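Uncharacterized ParM protein (Staphylococcus aureus, PDB 3JS6) is an actin-like protein that forms filaments and probably drives segregation of its plasmid between daughter cells. Local coordinates at residues D220-H228 with T239-L247. Sequence-based numbering, arbitrary orientation.
Sequences DFYKRIASH and TPRMIEKGL
Tyr222 lies along one side of the short helix 240-244 and makes the largest single contribution to this contact, a helix-helix packing in the C-terminal part of the actin-like fold, where the short segments of the two helices cross at 102° with their axes 8.3 Å apart. Its CB rests on Pro240 CB at 3.5 Å, two compact apolar groups that let the backbones come close. With chi1 at -70°, CG stands anti to the carbonyl carbon and the ring runs on along helix 240-244. CD2 meets Ile243 CG2 at 3.4 Å near the ring plane, while CE2 reaches Glu244 CA at 3.4 Å. Glu244 CB sits over one ring face, offset toward the rim, in a CH-pi contact; its chain runs on extended, laying a methylene on the ring while the carboxylate belongs to an exposed residue. At the far end Leu247 crosses the tyrosine at about a right angle, its CD2 at the ring edge and its CD1 3.4 Å from the hydroxyl OH. Tyrosine suits the place because one long, flat side chain spans all four partners. Beyond the segments, Ile303 of helix 301-311 also touches Tyr222. One turn further along helix 218-228, Ala226 turns its lone methyl toward Ile243 and Thr239. No hydrogen bond joins the segments; branched Ile243 instead packs its CG1 on Ile225 CG2 at 3.7 Å.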
loop_
_atom_site.group_PDB
_atom_site.type_symbol
_atom_site.label_atom_id
_atom_site.label_comp_id
_atom_site.label_asym_id
_atom_site.label_seq_id
_atom_site.Cartn_x
_atom_site.Cartn_y
_atom_site.Cartn_z
ATOM N N ASP A 220 4.751 4.868 -18.345
ATOM C CA ASP A 220 5.721 5.329 -19.334
ATOM C C ASP A 220 6.322 4.144 -20.101
ATOM O O ASP A 220 6.587 4.236 -21.310
ATOM C CB ASP A 220 6.857 6.094 -18.661
ATOM C CG ASP A 220 6.402 7.397 -18.062
ATOM O OD1 ASP A 220 6.214 8.369 -18.831
ATOM O OD2 ASP A 220 6.224 7.442 -16.821
ATOM N N PHE A 221 6.554 3.042 -19.392
ATOM C CA PHE A 221 7.124 1.848 -20.009
ATOM C C PHE A 221 6.222 1.343 -21.138
ATOM O O PHE A 221 6.629 1.289 -22.301
ATOM C CB PHE A 221 7.285 0.742 -18.954
ATOM C CG PHE A 221 7.998 -0.494 -19.457
ATOM C CD1 PHE A 221 9.309 -0.416 -19.924
ATOM C CD2 PHE A 221 7.370 -1.735 -19.423
ATOM C CE1 PHE A 221 9.987 -1.558 -20.344
ATOM C CE2 PHE A 221 8.036 -2.891 -19.842
ATOM C CZ PHE A 221 9.348 -2.801 -20.304
ATOM N N TYR A 222 5.001 0.976 -20.767
ATOM C CA TYR A 222 4.016 0.449 -21.692
ATOM C C TYR A 222 3.689 1.432 -22.810
ATOM O O TYR A 222 3.354 1.024 -23.926
ATOM C CB TYR A 222 2.730 0.065 -20.942
ATOM C CG TYR A 222 2.858 -1.151 -20.042
ATOM C CD1 TYR A 222 3.021 -1.013 -18.668
ATOM C CD2 TYR A 222 2.798 -2.445 -20.568
ATOM C CE1 TYR A 222 3.119 -2.135 -17.832
ATOM C CE2 TYR A 222 2.897 -3.572 -19.743
ATOM C CZ TYR A 222 3.055 -3.408 -18.375
ATOM O OH TYR A 222 3.141 -4.507 -17.549
ATOM N N LYS A 223 3.779 2.723 -22.510
ATOM C CA LYS A 223 3.501 3.750 -23.508
ATOM C C LYS A 223 4.627 3.805 -24.523
ATOM O O LYS A 223 4.391 3.870 -25.730
ATOM C CB LYS A 223 3.344 5.118 -22.836
ATOM C CG LYS A 223 1.896 5.569 -22.686
ATOM C CD LYS A 223 1.455 6.474 -23.842
ATOM C CE LYS A 223 1.587 5.808 -25.222
ATOM N NZ LYS A 223 0.697 4.626 -25.418
ATOM N N ARG A 224 5.857 3.776 -24.025
ATOM C CA ARG A 224 7.025 3.825 -24.887
ATOM C C ARG A 224 7.051 2.575 -25.774
ATOM O O ARG A 224 7.574 2.604 -26.886
ATOM C CB ARG A 224 8.292 3.913 -24.036
ATOM C CG ARG A 224 9.547 4.303 -24.800
ATOM C CD ARG A 224 10.790 4.143 -23.929
ATOM N NE ARG A 224 10.787 5.058 -22.792
ATOM C CZ ARG A 224 11.231 6.313 -22.836
ATOM N NH1 ARG A 224 11.722 6.806 -23.969
ATOM N NH2 ARG A 224 11.182 7.074 -21.748
ATOM N N ILE A 225 6.476 1.477 -25.288
ATOM C CA ILE A 225 6.440 0.241 -26.068
ATOM C C ILE A 225 5.336 0.325 -27.123
ATOM O O ILE A 225 5.581 0.072 -28.307
ATOM C CB ILE A 225 6.208 -1.001 -25.161
ATOM C CG1 ILE A 225 7.509 -1.356 -24.431
ATOM C CG2 ILE A 225 5.732 -2.190 -25.992
ATOM C CD1 ILE A 225 7.358 -2.471 -23.430
ATOM N N ALA A 226 4.131 0.688 -26.687
ATOM C CA ALA A 226 2.979 0.815 -27.579
ATOM C C ALA A 226 3.264 1.764 -28.741
ATOM O O ALA A 226 2.651 1.659 -29.806
ATOM C CB ALA A 226 1.766 1.303 -26.799
ATOM N N SER A 227 4.195 2.688 -28.530
ATOM C CA SER A 227 4.558 3.649 -29.561
ATOM C C SER A 227 5.424 3.021 -30.656
ATOM O O SER A 227 5.083 3.090 -31.838
ATOM C CB SER A 227 5.287 4.846 -28.937
ATOM O OG SER A 227 6.521 4.460 -28.353
ATOM N N HIS A 228 6.541 2.414 -30.267
ATOM C CA HIS A 228 7.435 1.786 -31.234
ATOM C C HIS A 228 6.679 0.776 -32.097
ATOM O O HIS A 228 6.937 0.656 -33.297
ATOM C CB HIS A 228 8.600 1.107 -30.509
ATOM C CG HIS A 228 9.539 2.070 -29.852
ATOM N ND1 HIS A 228 9.102 3.126 -29.079
ATOM C CD2 HIS A 228 10.893 2.132 -29.839
ATOM C CE1 HIS A 228 10.145 3.795 -28.620
ATOM N NE2 HIS A 228 11.243 3.211 -29.065
ATOM N N THR A 239 -1.153 1.950 -27.755
ATOM C CA THR A 239 -2.074 1.643 -26.664
ATOM C C THR A 239 -1.450 0.748 -25.593
ATOM O O THR A 239 -1.417 -0.475 -25.732
ATOM C CB THR A 239 -3.349 0.954 -27.191
ATOM O OG1 THR A 239 -3.002 0.050 -28.250
ATOM C CG2 THR A 239 -4.343 1.988 -27.694
ATOM N N PRO A 240 -0.979 1.349 -24.489
ATOM C CA PRO A 240 -0.359 0.579 -23.408
ATOM C C PRO A 240 -1.306 -0.478 -22.839
ATOM O O PRO A 240 -0.926 -1.638 -22.650
ATOM C CB PRO A 240 0.003 1.657 -22.391
ATOM C CG PRO A 240 -1.113 2.621 -22.544
ATOM C CD PRO A 240 -1.236 2.733 -24.054
ATOM N N ARG A 241 -2.542 -0.066 -22.575
ATOM C CA ARG A 241 -3.571 -0.950 -22.033
ATOM C C ARG A 241 -3.532 -2.302 -22.734
ATOM O O ARG A 241 -3.887 -3.329 -22.152
ATOM C CB ARG A 241 -4.946 -0.310 -22.235
ATOM C CG ARG A 241 -5.344 -0.176 -23.711
ATOM C CD ARG A 241 -6.297 0.989 -23.945
ATOM N NE ARG A 241 -5.661 2.272 -23.651
ATOM C CZ ARG A 241 -6.268 3.453 -23.762
ATOM N NH1 ARG A 241 -7.532 3.517 -24.167
ATOM N NH2 ARG A 241 -5.615 4.573 -23.465
ATOM N N MET A 242 -3.096 -2.282 -23.993
ATOM C CA MET A 242 -3.012 -3.485 -24.811
ATOM C C MET A 242 -1.767 -4.312 -24.503
ATOM O O MET A 242 -1.853 -5.531 -24.355
ATOM C CB MET A 242 -3.037 -3.111 -26.299
ATOM C CG MET A 242 -4.239 -2.265 -26.712
ATOM S SD MET A 242 -4.697 -2.492 -28.447
ATOM C CE MET A 242 -6.121 -3.594 -28.249
ATOM N N ILE A 243 -0.614 -3.652 -24.418
ATOM C CA ILE A 243 0.640 -4.343 -24.107
ATOM C C ILE A 243 0.529 -5.017 -22.741
ATOM O O ILE A 243 0.926 -6.171 -22.561
ATOM C CB ILE A 243 1.839 -3.368 -24.054
ATOM C CG1 ILE A 243 2.120 -2.788 -25.442
ATOM C CG2 ILE A 243 3.067 -4.090 -23.542
ATOM C CD1 ILE A 243 1.084 -1.813 -25.909
ATOM N N GLU A 244 -0.016 -4.272 -21.785
ATOM C CA GLU A 244 -0.201 -4.751 -20.423
ATOM C C GLU A 244 -0.904 -6.107 -20.443
ATOM O O GLU A 244 -0.611 -6.985 -19.628
ATOM C CB GLU A 244 -1.024 -3.726 -19.641
ATOM C CG GLU A 244 -1.148 -3.980 -18.152
ATOM C CD GLU A 244 -1.949 -2.891 -17.469
ATOM O OE1 GLU A 244 -1.537 -1.718 -17.574
ATOM O OE2 GLU A 244 -2.987 -3.199 -16.841
ATOM N N LYS A 245 -1.832 -6.273 -21.379
ATOM C CA LYS A 245 -2.556 -7.532 -21.517
ATOM C C LYS A 245 -1.877 -8.395 -22.583
ATOM O O LYS A 245 -2.160 -8.273 -23.777
ATOM C CB LYS A 245 -4.021 -7.272 -21.889
ATOM C CG LYS A 245 -4.753 -6.396 -20.882
ATOM C CD LYS A 245 -6.263 -6.524 -21.013
ATOM C CE LYS A 245 -6.992 -5.717 -19.940
ATOM N NZ LYS A 245 -8.470 -5.952 -19.983
ATOM N N GLY A 246 -0.962 -9.254 -22.140
ATOM C CA GLY A 246 -0.257 -10.126 -23.062
ATOM C C GLY A 246 1.232 -9.853 -23.118
ATOM O O GLY A 246 1.766 -9.503 -24.173
ATOM N N LEU A 247 1.907 -10.028 -21.985
ATOM C CA LEU A 247 3.342 -9.786 -21.898
ATOM C C LEU A 247 4.203 -10.970 -22.337
ATOM O O LEU A 247 5.308 -10.778 -22.865
ATOM C CB LEU A 247 3.710 -9.375 -20.470
ATOM C CG LEU A 247 3.104 -8.042 -20.036
ATOM C CD1 LEU A 247 3.487 -7.743 -18.606
ATOM C CD2 LEU A 247 3.608 -6.952 -20.951
#